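Local atomic coordinates of UTP--glucose-1-phosphate uridylyltransferase (Acinetobacter baumannii, PDB entry 6IKZ), a protein that catalyses the reaction of UTP with alpha-D-glucose 1-phosphate to give UDP-alpha-D-glucose and diphosphate. Residues V132-G137 / Y249-Q254. The protein carries 1 engineered substitution. Numbering follows the deposited sequence.
Sequences VLVKDG and YRMQGQ
Lys135 and Gln254 form an antiparallel hydrogen-bonded pair, their CA atoms 5.6 Å apart: Lys135 N donates to Gln254 O over 3.0 Å in a nearly straight bond (175° at the hydrogen), whereas the return bond from Gln254 N to Lys135 O is weak at 3.4 Å. Both side chains leave on the same face of the ribbon and run side by side. Each has CG anti to the backbone N (chi1 -166° in Lys135, 154° in Gln254), but the lysine chain bends repeatedly beyond it while the glutamine stays extended. Lys135 NZ ends 3.5 Å from Gln254 NE2; both are donors, so this is proximity without a bond. Val134 makes the apolar contact, its CG2 lying 4.1 Å from Met251 CE at the bent end of the thioether chain. Gly253 passes close to the partner strand, its CA 3.6 Å from Lys135 O. Asp142 accepts bonds from Gly253 N and Gln252 N, tying the turn to helix 142-153. The pairing belongs to a two-stranded antiparallel ribbon, 132-135 with 254-257, beside the main mixed sheet of this GT-A-type nucleotidyltransferase; its first strand directly follows Asp131, a UTP- and UDP-glucose-binding residue.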
# COMPACT_ATOMS: atom_id res chain seq x y z
N VAL A 132 10.59 -11.41 -19.40
CA VAL A 132 10.64 -12.46 -20.46
C VAL A 132 9.85 -13.68 -20.00
O VAL A 132 10.21 -14.21 -18.91
CB VAL A 132 12.09 -12.86 -20.78
CG1 VAL A 132 12.14 -13.84 -21.96
CG2 VAL A 132 12.95 -11.64 -21.03
N LEU A 133 8.83 -14.08 -20.77
CA LEU A 133 8.13 -15.38 -20.63
C LEU A 133 8.81 -16.38 -21.54
O LEU A 133 9.10 -16.00 -22.67
CB LEU A 133 6.67 -15.23 -21.06
CG LEU A 133 5.83 -14.24 -20.27
CD1 LEU A 133 4.36 -14.64 -20.31
CD2 LEU A 133 6.30 -14.14 -18.83
N VAL A 134 9.03 -17.62 -21.09
CA VAL A 134 9.50 -18.72 -21.98
C VAL A 134 8.50 -19.88 -21.89
O VAL A 134 8.28 -20.41 -20.80
CB VAL A 134 10.97 -19.13 -21.75
CG1 VAL A 134 11.52 -18.62 -20.43
CG2 VAL A 134 11.23 -20.63 -21.93
N LYS A 135 7.90 -20.22 -23.03
CA LYS A 135 6.79 -21.19 -23.17
C LYS A 135 7.31 -22.45 -23.86
O LYS A 135 8.45 -22.40 -24.37
CB LYS A 135 5.69 -20.56 -24.03
CG LYS A 135 4.34 -21.25 -24.02
CD LYS A 135 3.94 -21.85 -25.36
CE LYS A 135 2.95 -20.98 -26.12
NZ LYS A 135 3.11 -21.12 -27.59
N ASP A 136 6.49 -23.50 -23.88
CA ASP A 136 6.63 -24.71 -24.73
C ASP A 136 7.71 -25.61 -24.12
O ASP A 136 8.42 -25.15 -23.21
CB ASP A 136 6.89 -24.33 -26.20
N GLY A 137 7.81 -26.85 -24.61
CA GLY A 137 8.70 -27.89 -24.08
C GLY A 137 8.04 -29.25 -24.16
O GLY A 137 6.82 -29.33 -23.89
N TYR A 249 23.72 -21.91 -23.48
CA TYR A 249 22.65 -22.91 -23.61
C TYR A 249 21.64 -22.38 -24.62
O TYR A 249 21.19 -21.22 -24.47
CB TYR A 249 21.95 -23.18 -22.26
CG TYR A 249 20.73 -24.05 -22.38
CD1 TYR A 249 20.83 -25.43 -22.57
CD2 TYR A 249 19.46 -23.50 -22.40
CE1 TYR A 249 19.71 -26.23 -22.72
CE2 TYR A 249 18.33 -24.27 -22.58
CZ TYR A 249 18.45 -25.65 -22.73
OH TYR A 249 17.32 -26.40 -22.89
N ARG A 250 21.29 -23.20 -25.61
CA ARG A 250 20.30 -22.86 -26.65
C ARG A 250 18.94 -23.48 -26.29
O ARG A 250 18.86 -24.71 -26.21
CB ARG A 250 20.78 -23.35 -28.03
CG ARG A 250 19.86 -22.97 -29.17
CD ARG A 250 20.52 -23.07 -30.52
NE ARG A 250 19.53 -22.86 -31.57
CZ ARG A 250 19.72 -23.12 -32.86
NH1 ARG A 250 20.87 -23.59 -33.28
NH2 ARG A 250 18.74 -22.89 -33.72
N MET A 251 17.93 -22.64 -26.12
CA MET A 251 16.54 -23.05 -25.80
C MET A 251 16.02 -24.02 -26.86
O MET A 251 16.32 -23.80 -28.04
CB MET A 251 15.59 -21.87 -25.87
CG MET A 251 15.81 -20.83 -24.83
SD MET A 251 14.88 -19.37 -25.27
CE MET A 251 13.23 -20.05 -25.42
N GLN A 252 15.18 -24.97 -26.42
CA GLN A 252 14.20 -25.75 -27.23
C GLN A 252 12.95 -24.89 -27.44
O GLN A 252 12.32 -25.00 -28.51
CB GLN A 252 13.81 -27.06 -26.53
N GLY A 253 12.60 -24.09 -26.42
CA GLY A 253 11.32 -23.36 -26.33
C GLY A 253 11.33 -22.07 -27.13
O GLY A 253 12.16 -21.94 -28.03
N GLN A 254 10.47 -21.12 -26.73
CA GLN A 254 10.12 -19.88 -27.46
C GLN A 254 9.86 -18.76 -26.44
O GLN A 254 9.00 -18.99 -25.56
CB GLN A 254 8.90 -20.20 -28.30
CG GLN A 254 8.01 -19.01 -28.63
CD GLN A 254 6.81 -19.45 -29.43
OE1 GLN A 254 6.41 -18.79 -30.40
NE2 GLN A 254 6.24 -20.58 -29.03